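PDB 2QW5: xylose isomerase-like TIM barrel from Anabaena variabilis ATCC 29413, which binds a zinc ion and D-xylose in its barrel and is probably a sugar phosphate isomerase or epimerase. Local coordinates for residues S97-E102 against Y159-P164; A61-N66 against K112-I117; G192-S197 against I221-G226; G241-V246 against V271-G276; K38-F43 against N313-A318. One frame throughout, in Å; residues are numbered along the deposited sequence.

Contact 1: residues S97-E102 against Y159-P164; sequences SSNYPE and YANAQP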
# COMPACT_ATOMS: atom_id res chain seq x y z
N SER A 97 -22.42 0.81 11.45
CA SER A 97 -21.77 0.07 12.53
C SER A 97 -20.74 0.94 13.27
O SER A 97 -19.99 0.42 14.13
CB SER A 97 -21.11 -1.20 11.97
OG SER A 97 -20.02 -0.88 11.10
N SER A 98 -20.70 2.24 13.01
CA SER A 98 -19.79 3.15 13.69
C SER A 98 -20.07 3.20 15.19
O SER A 98 -21.18 2.96 15.60
CB SER A 98 -19.93 4.57 13.15
OG SER A 98 -19.14 5.50 13.89
N ASN A 99 -19.05 3.48 15.98
CA ASN A 99 -19.26 3.71 17.41
C ASN A 99 -19.86 5.08 17.69
O ASN A 99 -20.30 5.29 18.81
CB ASN A 99 -17.95 3.65 18.19
CG ASN A 99 -17.38 2.28 18.25
OD1 ASN A 99 -18.08 1.26 18.21
ND2 ASN A 99 -16.06 2.25 18.39
N TYR A 100 -19.89 5.97 16.69
CA TYR A 100 -20.33 7.35 16.87
C TYR A 100 -21.79 7.55 16.41
O TYR A 100 -22.10 7.37 15.21
CB TYR A 100 -19.36 8.32 16.16
CG TYR A 100 -17.92 7.99 16.50
CD1 TYR A 100 -17.49 7.93 17.86
CD2 TYR A 100 -16.98 7.69 15.50
CE1 TYR A 100 -16.16 7.57 18.19
CE2 TYR A 100 -15.66 7.34 15.83
CZ TYR A 100 -15.26 7.29 17.19
OH TYR A 100 -13.99 6.95 17.52
N PRO A 101 -22.69 7.92 17.35
CA PRO A 101 -24.11 8.15 17.01
C PRO A 101 -24.41 8.99 15.78
O PRO A 101 -25.22 8.56 14.96
CB PRO A 101 -24.65 8.83 18.24
CG PRO A 101 -23.83 8.23 19.38
CD PRO A 101 -22.44 8.11 18.80
N GLU A 102 -23.76 10.15 15.61
CA GLU A 102 -23.99 11.02 14.42
C GLU A 102 -23.55 10.34 13.13
O GLU A 102 -24.13 10.59 12.06
CB GLU A 102 -23.29 12.39 14.56
CG GLU A 102 -23.35 13.30 13.29
CD GLU A 102 -22.72 14.68 13.47
OE1 GLU A 102 -23.00 15.33 14.48
OE2 GLU A 102 -21.97 15.12 12.57
N TYR A 159 -21.33 -5.11 14.81
CA TYR A 159 -22.67 -5.69 14.62
C TYR A 159 -23.67 -5.15 15.66
O TYR A 159 -24.77 -4.79 15.29
CB TYR A 159 -22.63 -7.22 14.61
CG TYR A 159 -21.88 -7.83 13.42
CD1 TYR A 159 -22.04 -7.34 12.12
CD2 TYR A 159 -21.06 -8.94 13.60
CE1 TYR A 159 -21.34 -7.92 11.03
CE2 TYR A 159 -20.35 -9.53 12.52
CZ TYR A 159 -20.51 -9.02 11.24
OH TYR A 159 -19.82 -9.63 10.22
N ALA A 160 -23.27 -5.05 16.93
CA ALA A 160 -24.13 -4.45 17.99
C ALA A 160 -24.51 -2.98 17.68
O ALA A 160 -25.69 -2.58 17.86
CB ALA A 160 -23.50 -4.57 19.36
N ASN A 161 -23.56 -2.21 17.18
CA ASN A 161 -23.81 -0.82 16.77
C ASN A 161 -24.81 -0.73 15.62
O ASN A 161 -25.63 0.18 15.61
CB ASN A 161 -22.54 -0.12 16.25
CG ASN A 161 -21.47 0.07 17.30
OD1 ASN A 161 -21.75 0.06 18.50
ND2 ASN A 161 -20.22 0.29 16.85
N ALA A 162 -24.72 -1.65 14.67
CA ALA A 162 -25.54 -1.59 13.44
C ALA A 162 -26.96 -2.13 13.59
O ALA A 162 -27.86 -1.69 12.87
CB ALA A 162 -24.80 -2.27 12.28
N GLN A 163 -27.19 -3.06 14.53
CA GLN A 163 -28.50 -3.71 14.62
C GLN A 163 -29.71 -2.75 14.76
O GLN A 163 -30.67 -2.88 13.98
CB GLN A 163 -28.50 -4.79 15.71
CG GLN A 163 -27.76 -6.04 15.30
CD GLN A 163 -27.47 -6.99 16.46
OE1 GLN A 163 -27.18 -6.56 17.56
NE2 GLN A 163 -27.50 -8.30 16.18
N PRO A 164 -29.66 -1.79 15.71
CA PRO A 164 -30.78 -0.84 15.82
C PRO A 164 -30.97 0.06 14.60
O PRO A 164 -32.09 0.45 14.32
CB PRO A 164 -30.45 -0.01 17.08
CG PRO A 164 -29.29 -0.66 17.70
CD PRO A 164 -28.62 -1.55 16.73
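Two hydrogen bonds carry this contact, and both start from one nitrogen. ND2 of N161 gives one N-H to the carbonyl O of S97 at 2.7 Å, nearly straight at 170°, and the other to OD1 of N99, also at 2.7 Å. Both acceptors lie close to the amide plane of N161, so the two bonds fix its rotation, while the N99 amide stands almost perpendicular, 89° away. With both N-H groups spent, the O of S98 is close to ND2 but badly angled for a bond.

The apolar share is small: CB of A162 rests against CA of S97 at 3.8 Å. Within the turn, OG of S98 accepts from the backbone N of Y100, an ST turn just ahead of helix 101-120, with Y100 at its N-cap position; the same OG pairs with Q103. S97 OG turns to D95 and R158. Y100 and P101 pack on a second subunit, another copy of the protein.

N161 on helix 148-176 ties down the loop leading into helix 101-120.

Contact 2: residues A61-N66 against K112-I117; sequences AQDLEN and KSRVDI
The R114 guanidinium is the flat group: CD1 of I117 lies over one face, 3.6 Å above the plane and toward its rim, while D63 OD2 and S113 OG sit at the edge, in plane. NH1 makes the salt bridge, reaching OD2 of D63 at 3.1 Å with an N-H...O angle of 156°; NH2 adds a weak, longer bond to the same oxygen. The carboxylate is turned 75° from the guanidinium and is met from above its plane. NH1 also donates to OG of S113, one residue back, and NH2 to the backbone O of A53. A bend at chi2 brings this arginine, whose CB points away, round to D63.

Past the charges, L64, with CG anti to its backbone N, lays CD1 on the carbonyl O of D116 at 3.4 Å. D116 OD1 bonds to Y172.

The axes of 61-66 (helix 60-76) and 112-117 (helix 101-120) run 17° apart, 9.6 Å at closest approach; helix 148-176 packs on K112 and V115, strand 125-128 on R114 and V115.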
# COMPACT_ATOMS: atom_id res chain seq x y z
N ALA A 61 -31.72 14.80 -2.71
CA ALA A 61 -32.91 15.19 -3.45
C ALA A 61 -32.62 15.17 -4.95
O ALA A 61 -33.44 14.65 -5.74
CB ALA A 61 -33.42 16.55 -2.96
N GLN A 62 -31.44 15.67 -5.35
CA GLN A 62 -31.08 15.67 -6.77
C GLN A 62 -30.93 14.23 -7.30
O GLN A 62 -31.34 13.94 -8.43
CB GLN A 62 -29.82 16.52 -7.07
CG GLN A 62 -29.51 16.68 -8.58
CD GLN A 62 -30.70 17.23 -9.37
OE1 GLN A 62 -31.06 18.41 -9.22
NE2 GLN A 62 -31.30 16.39 -10.21
N ASP A 63 -30.37 13.33 -6.50
CA ASP A 63 -30.24 11.92 -6.90
C ASP A 63 -31.62 11.29 -7.14
O ASP A 63 -31.82 10.61 -8.15
CB ASP A 63 -29.52 11.09 -5.82
CG ASP A 63 -28.04 11.42 -5.68
OD1 ASP A 63 -27.43 11.87 -6.67
OD2 ASP A 63 -27.49 11.20 -4.56
N LEU A 64 -32.56 11.56 -6.24
CA LEU A 64 -33.92 10.98 -6.34
C LEU A 64 -34.61 11.42 -7.62
O LEU A 64 -35.20 10.61 -8.33
CB LEU A 64 -34.75 11.35 -5.11
CG LEU A 64 -36.12 10.71 -4.96
CD1 LEU A 64 -36.07 9.18 -5.14
CD2 LEU A 64 -36.75 11.10 -3.63
N GLU A 65 -34.45 12.69 -7.93
CA GLU A 65 -34.96 13.29 -9.15
C GLU A 65 -34.31 12.67 -10.38
O GLU A 65 -34.99 12.31 -11.32
CB GLU A 65 -34.74 14.80 -9.09
CG GLU A 65 -35.23 15.59 -10.29
CD GLU A 65 -35.28 17.08 -9.97
OE1 GLU A 65 -34.24 17.64 -9.51
OE2 GLU A 65 -36.37 17.69 -10.16
N ASN A 66 -32.99 12.50 -10.37
CA ASN A 66 -32.30 11.89 -11.52
C ASN A 66 -32.73 10.45 -11.78
O ASN A 66 -33.02 10.09 -12.91
CB ASN A 66 -30.78 11.95 -11.37
CG ASN A 66 -30.24 13.36 -11.45
OD1 ASN A 66 -30.89 14.28 -11.98
ND2 ASN A 66 -29.04 13.53 -10.95
N LYS A 112 -31.55 5.40 3.73
CA LYS A 112 -32.97 5.82 3.43
C LYS A 112 -33.07 6.48 2.06
O LYS A 112 -34.06 6.25 1.31
CB LYS A 112 -33.54 6.76 4.48
CG LYS A 112 -33.85 6.12 5.86
CD LYS A 112 -34.36 7.20 6.80
CE LYS A 112 -34.92 6.62 8.08
NZ LYS A 112 -35.35 7.67 9.05
N SER A 113 -32.06 7.27 1.72
CA SER A 113 -31.97 7.86 0.36
C SER A 113 -31.93 6.78 -0.71
O SER A 113 -32.57 6.90 -1.78
CB SER A 113 -30.71 8.75 0.21
OG SER A 113 -30.42 8.98 -1.15
N ARG A 114 -31.14 5.75 -0.45
CA ARG A 114 -30.98 4.68 -1.41
C ARG A 114 -32.26 3.85 -1.47
O ARG A 114 -32.66 3.44 -2.57
CB ARG A 114 -29.69 3.90 -1.19
CG ARG A 114 -28.42 4.50 -1.87
CD ARG A 114 -28.15 5.99 -1.68
NE ARG A 114 -27.20 6.50 -2.68
CZ ARG A 114 -27.11 7.76 -3.11
NH1 ARG A 114 -27.92 8.72 -2.68
NH2 ARG A 114 -26.18 8.05 -4.01
N VAL A 115 -32.93 3.64 -0.33
CA VAL A 115 -34.27 3.00 -0.35
C VAL A 115 -35.21 3.86 -1.28
O VAL A 115 -35.92 3.31 -2.07
CB VAL A 115 -34.92 2.81 1.06
CG1 VAL A 115 -36.39 2.35 0.95
CG2 VAL A 115 -34.13 1.82 1.98
N ASP A 116 -35.23 5.20 -1.12
CA ASP A 116 -36.06 6.09 -1.96
C ASP A 116 -35.77 5.96 -3.44
O ASP A 116 -36.69 5.91 -4.25
CB ASP A 116 -35.88 7.57 -1.61
CG ASP A 116 -36.42 7.94 -0.23
OD1 ASP A 116 -37.21 7.17 0.35
OD2 ASP A 116 -36.08 9.05 0.24
N ILE A 117 -34.48 5.91 -3.78
CA ILE A 117 -34.05 5.71 -5.19
C ILE A 117 -34.54 4.35 -5.75
O ILE A 117 -34.97 4.23 -6.90
CB ILE A 117 -32.47 5.79 -5.27
CG1 ILE A 117 -32.01 7.23 -5.03
CG2 ILE A 117 -31.91 5.16 -6.55
CD1 ILE A 117 -30.48 7.34 -4.88

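Contact 3: residues G192-S197 against I221-G226; sequences GPNKLS and ILDGEG
In this part of the TIM barrel the loop leading into helix 196-203, after strand 179-182, meets the end of helix 217-223 and the turn after it. K195, the N-cap residue of its helix, runs its CG past the carbonyl O of D223 at 3.5 Å, then bends at chi3 (79°) to cross the E225 chain at about a right angle. Its NZ ends 3.4 Å from OE2 of E225, a salt bridge with a weak hydrogen bond. The other oxygen, OE1, receives a bond from a water at 2.8 Å, and that water accepts from the backbone N of S197, 3.1 Å away.

At the buried end, OD2 of D223 lies 3.4 Å from CB of N194. The D223 carboxylate is bound by OG1 of T186 and N of H187, while OD1 of N194 pairs with T296 of the third subunit. The N194 side chain is about 10 Å from the bound D-xylose; the loops after the strands' C-terminal ends form the active-site side of a TIM barrel.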
# COMPACT_ATOMS: atom_id res chain seq x y z
N GLY A 192 -16.58 -8.68 6.85
CA GLY A 192 -17.76 -9.40 7.28
C GLY A 192 -19.03 -8.64 6.98
O GLY A 192 -18.95 -7.49 6.62
N PRO A 193 -20.21 -9.29 7.08
CA PRO A 193 -20.41 -10.73 7.32
C PRO A 193 -20.00 -11.55 6.08
O PRO A 193 -20.32 -11.16 4.95
CB PRO A 193 -21.91 -10.85 7.65
CG PRO A 193 -22.54 -9.63 7.00
CD PRO A 193 -21.49 -8.54 7.02
N ASN A 194 -19.24 -12.62 6.31
CA ASN A 194 -18.75 -13.47 5.22
C ASN A 194 -19.62 -14.69 4.92
O ASN A 194 -19.76 -15.09 3.75
CB ASN A 194 -17.30 -13.93 5.45
CG ASN A 194 -16.32 -12.79 5.70
OD1 ASN A 194 -15.59 -12.81 6.70
ND2 ASN A 194 -16.34 -11.78 4.84
N LYS A 195 -20.18 -15.27 5.99
CA LYS A 195 -21.00 -16.47 5.94
C LYS A 195 -22.46 -16.21 6.30
O LYS A 195 -22.78 -15.28 7.05
CB LYS A 195 -20.47 -17.50 6.93
CG LYS A 195 -19.05 -17.87 6.75
CD LYS A 195 -18.46 -18.53 7.97
CE LYS A 195 -18.85 -19.97 8.09
NZ LYS A 195 -17.96 -20.59 9.12
N LEU A 196 -23.32 -17.09 5.82
CA LEU A 196 -24.75 -17.03 6.07
C LEU A 196 -24.99 -17.24 7.57
O LEU A 196 -25.94 -16.68 8.11
CB LEU A 196 -25.51 -18.06 5.19
CG LEU A 196 -26.92 -17.88 4.69
CD1 LEU A 196 -27.22 -16.51 4.17
CD2 LEU A 196 -27.17 -18.95 3.56
N SER A 197 -24.11 -18.00 8.26
CA SER A 197 -24.23 -18.18 9.75
C SER A 197 -24.00 -16.85 10.49
O SER A 197 -24.69 -16.54 11.50
CB SER A 197 -23.26 -19.27 10.26
OG SER A 197 -21.91 -18.90 10.02
N ILE A 221 -20.26 -20.60 -1.94
CA ILE A 221 -19.24 -21.59 -2.24
C ILE A 221 -17.88 -21.21 -1.63
O ILE A 221 -17.23 -22.09 -1.05
CB ILE A 221 -19.09 -21.79 -3.74
CG1 ILE A 221 -20.28 -22.57 -4.33
CG2 ILE A 221 -17.81 -22.68 -4.04
CD1 ILE A 221 -21.70 -22.58 -3.58
N LEU A 222 -17.46 -19.94 -1.78
CA LEU A 222 -16.15 -19.50 -1.27
C LEU A 222 -16.01 -19.59 0.23
O LEU A 222 -14.92 -19.91 0.71
CB LEU A 222 -15.74 -18.10 -1.74
CG LEU A 222 -14.87 -18.07 -3.03
CD1 LEU A 222 -15.56 -18.82 -4.17
CD2 LEU A 222 -14.42 -16.64 -3.43
N ASP A 223 -17.07 -19.28 0.97
CA ASP A 223 -17.02 -19.24 2.46
C ASP A 223 -17.99 -20.12 3.25
O ASP A 223 -17.80 -20.28 4.47
CB ASP A 223 -17.21 -17.79 2.97
CG ASP A 223 -16.07 -16.87 2.58
OD1 ASP A 223 -15.60 -16.94 1.42
OD2 ASP A 223 -15.64 -16.07 3.44
N GLY A 224 -18.99 -20.68 2.58
CA GLY A 224 -20.04 -21.43 3.28
C GLY A 224 -19.66 -22.79 3.81
O GLY A 224 -18.60 -23.32 3.52
N GLU A 225 -20.60 -23.37 4.51
CA GLU A 225 -20.37 -24.58 5.29
C GLU A 225 -20.78 -25.90 4.66
O GLU A 225 -20.75 -26.96 5.33
CB GLU A 225 -21.04 -24.35 6.66
CG GLU A 225 -20.38 -23.19 7.39
CD GLU A 225 -21.00 -22.85 8.73
OE1 GLU A 225 -22.14 -22.36 8.76
OE2 GLU A 225 -20.29 -23.00 9.75
N GLY A 226 -21.10 -25.88 3.36
CA GLY A 226 -21.48 -27.09 2.67
C GLY A 226 -22.99 -27.29 2.51
O GLY A 226 -23.84 -26.64 3.20
O HOH W 1 -22.60 -20.31 6.93

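Contact 4: residues G241-V246 against V271-G276; sequences GRLHYV and VKVYDG
Y274 sets the geometry of this piece of a beta-alpha-beta unit of the TIM barrel, made of strand 243-248, helix 263-273 and strand 278-280. With CG anti to its backbone N (chi1 177°), the side chain reaches from the turn after the helix across to the strand. V246 slides past it in the opposite direction and sets CG2 over one ring face, a CH-pi contact with the carbon 3.8 Å from the centroid and 14° off the normal. Backbone N of G276 stands over the centre of the opposite face, 3.4 Å above the plane, so the ring is sandwiched between the strand and its own turn.

The L243 side chain crosses that of Y274 at about a right angle. Its CG is 4.1 Å from CD1 of Y274, and its carbonyl O approaches the ring edge near the plane. The CD2 branch of L243 goes on to V273, meeting CG2. Y245 runs alongside Y274, pointing the same way, but its CB points away from 271-276 and its OH bonds to E49 of strand 47-51 and S85 of strand 83-87.

The phenol tip of Y274 comes against the strand backbone, OH lying 3.4 Å from CA of Y245, and bonds to the carbonyl O of P277. Between the segments, a water donates to O of L243 at 3.0 Å and more weakly to O of V273.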
# COMPACT_ATOMS: atom_id res chain seq x y z
N GLY A 241 -39.31 -15.65 6.79
CA GLY A 241 -39.72 -14.69 5.78
C GLY A 241 -38.59 -13.72 5.45
O GLY A 241 -38.87 -12.57 5.15
N ARG A 242 -37.34 -14.19 5.47
CA ARG A 242 -36.15 -13.36 5.22
C ARG A 242 -35.29 -13.73 4.01
O ARG A 242 -34.19 -13.16 3.88
CB ARG A 242 -35.30 -13.31 6.50
CG ARG A 242 -35.91 -12.41 7.51
CD ARG A 242 -35.21 -12.45 8.83
NE ARG A 242 -35.05 -11.09 9.33
CZ ARG A 242 -34.75 -10.72 10.57
NH1 ARG A 242 -34.62 -11.60 11.55
NH2 ARG A 242 -34.62 -9.44 10.82
N LEU A 243 -35.76 -14.63 3.14
CA LEU A 243 -35.03 -15.00 1.93
C LEU A 243 -35.60 -14.14 0.84
O LEU A 243 -36.46 -14.54 0.11
CB LEU A 243 -35.10 -16.50 1.64
CG LEU A 243 -34.30 -17.10 0.45
CD1 LEU A 243 -32.95 -16.50 0.25
CD2 LEU A 243 -34.17 -18.59 0.66
N HIS A 244 -35.06 -12.92 0.74
CA HIS A 244 -35.57 -11.92 -0.19
C HIS A 244 -35.07 -11.97 -1.61
O HIS A 244 -35.70 -11.37 -2.49
CB HIS A 244 -35.34 -10.53 0.38
CG HIS A 244 -36.00 -10.29 1.71
ND1 HIS A 244 -37.19 -10.88 2.06
CD2 HIS A 244 -35.69 -9.44 2.71
CE1 HIS A 244 -37.55 -10.44 3.25
NE2 HIS A 244 -36.67 -9.55 3.66
N TYR A 245 -33.93 -12.61 -1.84
CA TYR A 245 -33.31 -12.54 -3.18
C TYR A 245 -32.25 -13.61 -3.35
O TYR A 245 -31.71 -14.10 -2.37
CB TYR A 245 -32.67 -11.17 -3.32
CG TYR A 245 -32.31 -10.69 -4.71
CD1 TYR A 245 -33.25 -10.64 -5.75
CD2 TYR A 245 -31.07 -10.13 -4.96
CE1 TYR A 245 -32.92 -10.07 -7.02
CE2 TYR A 245 -30.74 -9.57 -6.21
CZ TYR A 245 -31.65 -9.55 -7.21
OH TYR A 245 -31.28 -9.03 -8.42
N VAL A 246 -31.94 -13.95 -4.60
CA VAL A 246 -30.98 -15.03 -4.93
C VAL A 246 -30.21 -14.62 -6.18
O VAL A 246 -30.82 -14.16 -7.14
CB VAL A 246 -31.68 -16.38 -5.20
CG1 VAL A 246 -30.69 -17.43 -5.72
CG2 VAL A 246 -32.34 -16.93 -3.94
N VAL A 271 -35.22 -23.32 -4.62
CA VAL A 271 -36.44 -23.37 -5.47
C VAL A 271 -37.68 -23.93 -4.71
O VAL A 271 -38.78 -23.54 -5.01
CB VAL A 271 -36.21 -24.06 -6.85
CG1 VAL A 271 -35.12 -23.33 -7.63
CG2 VAL A 271 -35.90 -25.51 -6.69
N LYS A 272 -37.47 -24.78 -3.71
CA LYS A 272 -38.55 -25.27 -2.87
C LYS A 272 -39.28 -24.20 -2.09
O LYS A 272 -40.47 -24.34 -1.88
CB LYS A 272 -38.05 -26.32 -1.86
CG LYS A 272 -37.70 -27.65 -2.53
CD LYS A 272 -37.01 -28.71 -1.63
CE LYS A 272 -36.57 -29.92 -2.51
NZ LYS A 272 -35.80 -30.96 -1.78
N VAL A 273 -38.58 -23.16 -1.63
CA VAL A 273 -39.15 -22.11 -0.76
C VAL A 273 -39.10 -20.66 -1.26
O VAL A 273 -39.63 -19.79 -0.60
CB VAL A 273 -38.44 -22.11 0.62
CG1 VAL A 273 -38.46 -23.53 1.23
CG2 VAL A 273 -36.99 -21.59 0.51
N TYR A 274 -38.47 -20.41 -2.40
CA TYR A 274 -38.26 -19.08 -2.94
C TYR A 274 -38.87 -19.04 -4.31
O TYR A 274 -38.58 -19.91 -5.10
CB TYR A 274 -36.74 -18.82 -3.06
CG TYR A 274 -36.39 -17.48 -3.68
CD1 TYR A 274 -36.52 -16.29 -2.94
CD2 TYR A 274 -35.96 -17.40 -5.01
CE1 TYR A 274 -36.21 -15.05 -3.53
CE2 TYR A 274 -35.66 -16.20 -5.58
CZ TYR A 274 -35.78 -15.02 -4.83
OH TYR A 274 -35.49 -13.83 -5.44
N ASP A 275 -39.70 -18.04 -4.57
CA ASP A 275 -40.31 -17.88 -5.90
C ASP A 275 -40.02 -16.51 -6.51
O ASP A 275 -40.67 -16.12 -7.49
CB ASP A 275 -41.83 -18.24 -5.87
CG ASP A 275 -42.71 -17.22 -5.11
OD1 ASP A 275 -42.25 -16.12 -4.69
OD2 ASP A 275 -43.91 -17.54 -4.96
N GLY A 276 -39.04 -15.79 -5.96
CA GLY A 276 -38.65 -14.48 -6.48
C GLY A 276 -37.75 -14.58 -7.71
O GLY A 276 -37.53 -15.65 -8.23
O HOH W 2 -38.66 -16.53 -0.09

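Contact 5: residues K38-F43 against N313-A318; sequences KKLQRF and NAYDIA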
# COMPACT_ATOMS: atom_id res chain seq x y z
N LYS A 38 -32.34 -3.55 -24.03
CA LYS A 38 -33.08 -4.12 -25.16
C LYS A 38 -32.41 -5.35 -25.77
O LYS A 38 -33.10 -6.32 -26.14
CB LYS A 38 -33.35 -3.06 -26.23
CG LYS A 38 -34.39 -2.06 -25.77
CD LYS A 38 -34.78 -1.05 -26.82
CE LYS A 38 -36.01 -0.28 -26.32
NZ LYS A 38 -36.54 0.78 -27.24
N LYS A 39 -31.08 -5.33 -25.84
CA LYS A 39 -30.31 -6.47 -26.34
C LYS A 39 -30.48 -7.63 -25.38
O LYS A 39 -30.75 -8.76 -25.79
CB LYS A 39 -28.83 -6.11 -26.46
CG LYS A 39 -27.96 -7.18 -27.22
CD LYS A 39 -28.28 -7.27 -28.73
CE LYS A 39 -27.12 -7.82 -29.62
NZ LYS A 39 -26.71 -9.26 -29.43
N LEU A 40 -30.34 -7.34 -24.09
CA LEU A 40 -30.42 -8.38 -23.07
C LEU A 40 -31.80 -9.02 -23.00
O LEU A 40 -31.91 -10.22 -22.85
CB LEU A 40 -29.97 -7.82 -21.71
CG LEU A 40 -28.44 -7.52 -21.68
CD1 LEU A 40 -28.05 -6.61 -20.55
CD2 LEU A 40 -27.62 -8.79 -21.63
N GLN A 41 -32.85 -8.19 -23.14
CA GLN A 41 -34.24 -8.69 -23.18
C GLN A 41 -34.45 -9.74 -24.24
O GLN A 41 -35.23 -10.66 -24.00
CB GLN A 41 -35.24 -7.56 -23.44
CG GLN A 41 -35.57 -6.72 -22.29
CD GLN A 41 -36.72 -5.79 -22.62
OE1 GLN A 41 -36.65 -5.00 -23.58
NE2 GLN A 41 -37.79 -5.92 -21.88
N ARG A 42 -33.79 -9.59 -25.40
CA ARG A 42 -33.90 -10.58 -26.48
C ARG A 42 -33.40 -11.96 -26.05
O ARG A 42 -33.92 -12.97 -26.52
CB ARG A 42 -33.24 -10.11 -27.79
CG ARG A 42 -33.91 -8.90 -28.41
CD ARG A 42 -33.51 -8.71 -29.87
NE ARG A 42 -34.16 -7.55 -30.49
CZ ARG A 42 -35.42 -7.50 -30.95
NH1 ARG A 42 -36.27 -8.54 -30.83
NH2 ARG A 42 -35.86 -6.37 -31.51
N PHE A 43 -32.43 -12.02 -25.13
CA PHE A 43 -31.94 -13.29 -24.57
C PHE A 43 -32.87 -13.89 -23.52
O PHE A 43 -32.67 -15.02 -23.10
CB PHE A 43 -30.55 -13.14 -23.92
CG PHE A 43 -29.50 -12.53 -24.80
CD1 PHE A 43 -29.45 -12.80 -26.18
CD2 PHE A 43 -28.51 -11.73 -24.25
CE1 PHE A 43 -28.46 -12.23 -26.99
CE2 PHE A 43 -27.51 -11.15 -25.05
CZ PHE A 43 -27.49 -11.40 -26.44
N ASN A 313 -17.62 -11.64 -26.19
CA ASN A 313 -18.06 -10.29 -25.84
C ASN A 313 -19.05 -10.38 -24.67
O ASN A 313 -19.46 -11.47 -24.26
CB ASN A 313 -18.55 -9.48 -27.06
CG ASN A 313 -19.92 -9.87 -27.59
OD1 ASN A 313 -20.82 -10.31 -26.89
ND2 ASN A 313 -20.09 -9.63 -28.88
N ALA A 314 -19.41 -9.21 -24.15
CA ALA A 314 -20.33 -9.09 -23.01
C ALA A 314 -21.68 -9.78 -23.24
O ALA A 314 -22.22 -10.43 -22.34
CB ALA A 314 -20.54 -7.59 -22.66
N TYR A 315 -22.21 -9.68 -24.46
CA TYR A 315 -23.50 -10.28 -24.81
C TYR A 315 -23.44 -11.78 -24.99
O TYR A 315 -24.37 -12.48 -24.61
CB TYR A 315 -24.08 -9.60 -26.07
CG TYR A 315 -24.38 -8.14 -25.90
CD1 TYR A 315 -24.98 -7.64 -24.74
CD2 TYR A 315 -24.18 -7.25 -26.94
CE1 TYR A 315 -25.27 -6.32 -24.58
CE2 TYR A 315 -24.48 -5.89 -26.80
CZ TYR A 315 -25.03 -5.44 -25.62
OH TYR A 315 -25.35 -4.13 -25.45
N ASP A 316 -22.33 -12.27 -25.55
CA ASP A 316 -22.07 -13.70 -25.65
C ASP A 316 -22.16 -14.34 -24.26
O ASP A 316 -22.86 -15.32 -24.07
CB ASP A 316 -20.69 -14.00 -26.25
CG ASP A 316 -20.52 -13.42 -27.66
OD1 ASP A 316 -21.50 -13.35 -28.43
OD2 ASP A 316 -19.38 -13.05 -28.00
N ILE A 317 -21.44 -13.77 -23.30
CA ILE A 317 -21.42 -14.30 -21.93
C ILE A 317 -22.82 -14.22 -21.28
O ILE A 317 -23.26 -15.20 -20.65
CB ILE A 317 -20.32 -13.63 -21.08
CG1 ILE A 317 -18.92 -13.94 -21.66
CG2 ILE A 317 -20.35 -14.07 -19.60
CD1 ILE A 317 -18.56 -15.42 -21.79
N ALA A 318 -23.50 -13.09 -21.45
CA ALA A 318 -24.87 -12.87 -20.91
C ALA A 318 -25.86 -13.91 -21.42
O ALA A 318 -26.65 -14.48 -20.66
CB ALA A 318 -25.36 -11.45 -21.24
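K39 CG sits almost squarely over the Y315 ring, 3.6 Å from its centroid and only 4° off the normal, a CH-pi contact. The chain leaves with CG anti to the backbone N (chi1 -170°) and bends at chi2 (69°), which keeps CE near the ring as well, 4.0 Å from CD2 of Y315. F43 comes in at about a right angle to Y315: its CZ is 3.9 Å from CB of Y315, and its CE2 is 3.4 Å from the carbonyl O. Alongside, CD2 of L40 meets CB of A318 at 3.5 Å.

Next come the groups that hold these in place. The OH of Y315 bonds to ND1 of H36, one turn before L40 on the same helix. N313 and D316 close a capping box at the start of helix 314-332: OD1 of N313 accepts from N of D316 at 2.8 Å, and OD2 of D316 accepts from N of N313. L40 and A318 both rest on I13 of strand 11-14.

Between the segments the chemistry is apolar and CH-pi, the lysine contributing its methylenes, while the polar bonds fix the tyrosine tip and the helix start.

In the fold
Starting from the N terminus, contact 5 opens first, at 38-43, and closes last, at 313-318, so the other four nest inside its long loop and the C-terminal helix is brought back against the first helix of the barrel. Contact 2 then opens at 61-66. Before it closes at 112-117, contact 1 opens at 97-102, to close at 159-164: the two cross, sharing helix 101-120 and joining helices 60-76, 101-120 and 148-176 in a row. Contacts 3 and 4 follow in series: contact 3 joins the start of helix 196-203 to the end of helix 217-223, contact 4 strand 243-248 to the turn after helix 263-273. Contact 1 touches contact 3 where Y159 packs on G192 and P193.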